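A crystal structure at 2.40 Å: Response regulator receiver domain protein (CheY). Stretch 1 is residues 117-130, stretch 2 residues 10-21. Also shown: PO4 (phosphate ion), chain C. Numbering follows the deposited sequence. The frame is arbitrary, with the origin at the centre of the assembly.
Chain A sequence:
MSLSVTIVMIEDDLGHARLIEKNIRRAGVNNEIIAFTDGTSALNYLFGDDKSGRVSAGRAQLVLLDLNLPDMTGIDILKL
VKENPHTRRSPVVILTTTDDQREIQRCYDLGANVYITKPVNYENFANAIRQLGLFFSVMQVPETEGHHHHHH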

# COMPACT_ATOMS: atom_id res chain seq x y z
N THR A 117 3.03 6.03 -10.41
CA THR A 117 3.75 6.51 -11.58
C THR A 117 3.87 8.02 -11.37
O THR A 117 2.87 8.70 -11.12
CB THR A 117 2.96 6.23 -12.88
OG1 THR A 117 2.94 4.82 -13.13
CG2 THR A 117 3.62 6.94 -14.06
N LYS A 118 5.09 8.53 -11.47
CA LYS A 118 5.32 9.96 -11.29
C LYS A 118 4.48 10.73 -12.29
O LYS A 118 4.56 10.48 -13.49
CB LYS A 118 6.79 10.30 -11.53
CG LYS A 118 7.76 9.76 -10.50
CD LYS A 118 9.17 10.23 -10.80
CE LYS A 118 10.14 9.69 -9.78
NZ LYS A 118 11.54 10.12 -10.05
N PRO A 119 3.63 11.66 -11.81
CA PRO A 119 2.83 12.41 -12.78
C PRO A 119 3.78 13.26 -13.63
O PRO A 119 4.79 13.76 -13.12
CB PRO A 119 1.92 13.27 -11.90
CG PRO A 119 1.75 12.42 -10.65
CD PRO A 119 3.16 11.89 -10.43
N VAL A 120 3.48 13.39 -14.91
CA VAL A 120 4.32 14.16 -15.81
C VAL A 120 4.27 15.63 -15.42
O VAL A 120 5.31 16.26 -15.25
CB VAL A 120 3.86 14.03 -17.27
CG1 VAL A 120 4.64 14.99 -18.15
CG2 VAL A 120 4.05 12.59 -17.75
N ASN A 121 3.06 16.16 -15.26
CA ASN A 121 2.89 17.55 -14.88
C ASN A 121 3.48 17.81 -13.49
O ASN A 121 3.07 17.18 -12.51
CB ASN A 121 1.42 17.93 -14.89
CG ASN A 121 1.22 19.42 -14.80
OD1 ASN A 121 1.83 20.09 -13.97
ND2 ASN A 121 0.35 19.96 -15.64
N TYR A 122 4.43 18.74 -13.43
CA TYR A 122 5.11 19.11 -12.19
C TYR A 122 4.18 19.38 -11.02
O TYR A 122 4.43 18.91 -9.91
CB TYR A 122 5.97 20.35 -12.41
CG TYR A 122 7.24 20.33 -11.61
CD1 TYR A 122 8.18 19.32 -11.83
CD2 TYR A 122 7.52 21.30 -10.64
CE1 TYR A 122 9.36 19.27 -11.11
CE2 TYR A 122 8.71 21.26 -9.91
CZ TYR A 122 9.62 20.24 -10.16
OH TYR A 122 10.82 20.20 -9.48
N GLU A 123 3.12 20.14 -11.27
CA GLU A 123 2.16 20.46 -10.23
C GLU A 123 1.38 19.21 -9.80
O GLU A 123 1.15 18.99 -8.61
CB GLU A 123 1.19 21.54 -10.72
CG GLU A 123 1.87 22.74 -11.38
CD GLU A 123 0.99 23.98 -11.41
OE1 GLU A 123 1.43 25.01 -11.99
OE2 GLU A 123 -0.13 23.94 -10.86
N ASN A 124 0.96 18.40 -10.76
CA ASN A 124 0.23 17.18 -10.41
C ASN A 124 1.18 16.30 -9.63
O ASN A 124 0.77 15.59 -8.71
CB ASN A 124 -0.24 16.44 -11.66
CG ASN A 124 -1.24 17.25 -12.46
OD1 ASN A 124 -1.93 18.11 -11.91
ND2 ASN A 124 -1.35 16.95 -13.75
N PHE A 125 2.45 16.35 -10.01
CA PHE A 125 3.48 15.57 -9.36
C PHE A 125 3.59 16.01 -7.89
O PHE A 125 3.57 15.19 -6.98
CB PHE A 125 4.81 15.78 -10.09
CG PHE A 125 5.94 14.92 -9.59
CD1 PHE A 125 5.74 13.98 -8.59
CD2 PHE A 125 7.20 15.04 -10.15
CE1 PHE A 125 6.79 13.20 -8.13
CE2 PHE A 125 8.26 14.26 -9.70
CZ PHE A 125 8.05 13.32 -8.69
N ALA A 126 3.71 17.31 -7.67
CA ALA A 126 3.84 17.87 -6.32
C ALA A 126 2.60 17.56 -5.48
O ALA A 126 2.72 17.15 -4.33
CB ALA A 126 4.06 19.38 -6.40
N ASN A 127 1.43 17.76 -6.07
CA ASN A 127 0.18 17.48 -5.38
C ASN A 127 0.06 16.01 -4.99
O ASN A 127 -0.42 15.69 -3.90
CB ASN A 127 -1.01 17.83 -6.25
CG ASN A 127 -2.26 17.11 -5.81
OD1 ASN A 127 -2.89 17.48 -4.81
ND2 ASN A 127 -2.62 16.05 -6.54
N ALA A 128 0.49 15.12 -5.88
CA ALA A 128 0.42 13.69 -5.61
C ALA A 128 1.27 13.30 -4.40
O ALA A 128 0.87 12.45 -3.61
CB ALA A 128 0.84 12.90 -6.83
N ILE A 129 2.44 13.93 -4.27
CA ILE A 129 3.34 13.66 -3.15
C ILE A 129 2.69 14.15 -1.86
O ILE A 129 2.82 13.54 -0.79
CB ILE A 129 4.68 14.39 -3.35
CG1 ILE A 129 5.33 13.93 -4.66
CG2 ILE A 129 5.60 14.12 -2.16
CD1 ILE A 129 6.63 14.64 -4.99
N ARG A 130 2.01 15.27 -1.96
CA ARG A 130 1.32 15.87 -0.83
C ARG A 130 0.26 14.84 -0.43
O ARG A 130 0.07 14.53 0.75
CB ARG A 130 0.67 17.16 -1.31
CG ARG A 130 0.12 18.09 -0.26
CD ARG A 130 -0.26 19.39 -0.97
NE ARG A 130 0.90 19.93 -1.69
CZ ARG A 130 0.88 20.39 -2.94
NH1 ARG A 130 -0.23 20.39 -3.65
NH2 ARG A 130 2.00 20.85 -3.48
P PO4 C . 9.10 15.32 -14.98
O1 PO4 C . 8.30 16.69 -14.89
O2 PO4 C . 10.64 15.55 -14.66
O3 PO4 C . 8.51 14.29 -13.94
O4 PO4 C . 8.97 14.72 -16.44
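Stretch 2 (10-21) IEDDLGHARLIE

Stretch 2 leaves a β-strand at Ile10, passes through a short loop and enters a helix at Leu14 that continues beyond Glu21. This helix packs on helix 122-130 with the two N-to-C directions 47° apart (signed crossing angle -47°) and the axes 9.4 Å apart at closest approach. The backbones draw nearest where Ile20 faces Ile129, their CA atoms 6.0 Å apart.

The first contact is polar. Glu11, in an extended conformation (phi/psi -144/135), directs its CB toward stretch 1, and its OE1 forms a salt bridge with Lys118 NZ at 2.7 Å. Its other carboxylate oxygen, OE2, accepts a hydrogen bond from Asp13 N (3.1 Å), so the same side chain also braces the loop. Asp12 makes no contact with stretch 1. Asp13 caps the helix: its OD2 accepts from His16 N at 3.1 Å and, in a weak bond, from Gly15 N at 2.7 Å.

His16, with chi1 in the m well, joins the polar and apolar parts of the contact. Its ND1 accepts a second hydrogen bond from Lys118 NZ (2.7 Å), which the fully extended lysine chain carries into reach, while NE2 donates to O2 of the phosphate at 2.9 Å. The edge of the Phe125 ring meets the imidazole face, with centroids 5.1 Å apart and planes nearly perpendicular at 87°.

Ala17 points away, and Arg18 leads outward. Leu19, one turn beyond Gly15, is the knob of the packing, set among Tyr122, Phe125, Ala126 and Ile129. Its CD2 lies over the faces of two rings, 3.6 Å from the Phe125 centroid and 4.2 Å from that of Tyr122, whereas CD1 approaches Ala126 CB at 3.7 Å. Ile20 then extends the apolar contact, its CG1 3.5 Å from Ile129 CD1, before Glu21 turns away.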

# COMPACT_ATOMS: atom_id res chain seq x y z
N ILE A 10 14.66 6.82 -1.73
CA ILE A 10 15.68 6.34 -2.67
C ILE A 10 15.37 6.94 -4.05
O ILE A 10 14.59 6.40 -4.85
CB ILE A 10 15.67 4.79 -2.74
CG1 ILE A 10 15.84 4.20 -1.33
CG2 ILE A 10 16.80 4.30 -3.66
CD1 ILE A 10 15.70 2.69 -1.27
N GLU A 11 15.99 8.08 -4.32
CA GLU A 11 15.78 8.80 -5.56
C GLU A 11 17.11 9.42 -5.98
O GLU A 11 17.81 9.99 -5.14
CB GLU A 11 14.73 9.89 -5.33
CG GLU A 11 14.51 10.84 -6.49
CD GLU A 11 13.91 10.16 -7.70
OE1 GLU A 11 12.74 9.76 -7.64
OE2 GLU A 11 14.63 10.03 -8.71
N ASP A 12 17.46 9.31 -7.26
CA ASP A 12 18.72 9.85 -7.77
C ASP A 12 18.54 11.19 -8.46
O ASP A 12 19.50 11.95 -8.59
CB ASP A 12 19.35 8.88 -8.76
CG ASP A 12 18.53 8.75 -10.02
OD1 ASP A 12 17.29 8.58 -9.91
OD2 ASP A 12 19.12 8.80 -11.12
N ASP A 13 17.33 11.46 -8.94
CA ASP A 13 17.05 12.73 -9.60
C ASP A 13 16.95 13.75 -8.49
O ASP A 13 16.01 13.73 -7.70
CB ASP A 13 15.74 12.69 -10.38
CG ASP A 13 15.50 13.95 -11.19
OD1 ASP A 13 15.11 13.85 -12.37
OD2 ASP A 13 15.69 15.06 -10.65
N LEU A 14 17.93 14.64 -8.42
CA LEU A 14 17.96 15.65 -7.37
C LEU A 14 16.79 16.60 -7.46
O LEU A 14 16.36 17.17 -6.45
CB LEU A 14 19.28 16.40 -7.42
CG LEU A 14 20.47 15.51 -7.08
CD1 LEU A 14 21.75 16.34 -7.09
CD2 LEU A 14 20.26 14.89 -5.70
N GLY A 15 16.27 16.78 -8.66
CA GLY A 15 15.15 17.68 -8.79
C GLY A 15 13.90 17.07 -8.18
O GLY A 15 13.15 17.74 -7.49
N HIS A 16 13.67 15.78 -8.44
CA HIS A 16 12.51 15.10 -7.89
C HIS A 16 12.69 14.89 -6.40
O HIS A 16 11.74 14.99 -5.63
CB HIS A 16 12.31 13.75 -8.58
CG HIS A 16 11.94 13.85 -10.02
ND1 HIS A 16 11.58 12.76 -10.78
CD2 HIS A 16 11.91 14.92 -10.86
CE1 HIS A 16 11.34 13.14 -12.02
NE2 HIS A 16 11.53 14.45 -12.09
N ALA A 17 13.92 14.59 -5.99
CA ALA A 17 14.19 14.37 -4.58
C ALA A 17 13.81 15.59 -3.75
O ALA A 17 13.27 15.45 -2.67
CB ALA A 17 15.65 14.03 -4.37
N ARG A 18 14.10 16.78 -4.26
CA ARG A 18 13.79 18.01 -3.54
C ARG A 18 12.30 18.34 -3.63
O ARG A 18 11.75 18.98 -2.74
CB ARG A 18 14.65 19.17 -4.05
CG ARG A 18 16.14 19.05 -3.69
CD ARG A 18 16.96 20.22 -4.25
NE ARG A 18 18.40 20.03 -4.07
CZ ARG A 18 19.01 19.99 -2.88
NH1 ARG A 18 18.30 20.13 -1.77
NH2 ARG A 18 20.32 19.81 -2.81
N LEU A 19 11.65 17.89 -4.69
CA LEU A 19 10.21 18.14 -4.84
C LEU A 19 9.42 17.21 -3.91
O LEU A 19 8.43 17.62 -3.29
CB LEU A 19 9.77 17.89 -6.28
CG LEU A 19 8.26 17.89 -6.48
CD1 LEU A 19 7.71 19.29 -6.27
CD2 LEU A 19 7.93 17.40 -7.88
N ILE A 20 9.86 15.96 -3.82
CA ILE A 20 9.23 14.95 -2.99
C ILE A 20 9.32 15.36 -1.52
O ILE A 20 8.33 15.34 -0.80
CB ILE A 20 9.94 13.58 -3.16
CG1 ILE A 20 9.76 13.08 -4.60
CG2 ILE A 20 9.38 12.57 -2.18
CD1 ILE A 20 10.59 11.85 -4.93
N GLU A 21 10.52 15.74 -1.10
CA GLU A 21 10.78 16.12 0.27
C GLU A 21 9.97 17.32 0.74
O GLU A 21 9.43 17.30 1.84
CB GLU A 21 12.26 16.43 0.44
CG GLU A 21 12.66 16.86 1.85
CD GLU A 21 13.95 17.70 1.89
OE1 GLU A 21 14.93 17.37 1.17
OE2 GLU A 21 13.99 18.69 2.65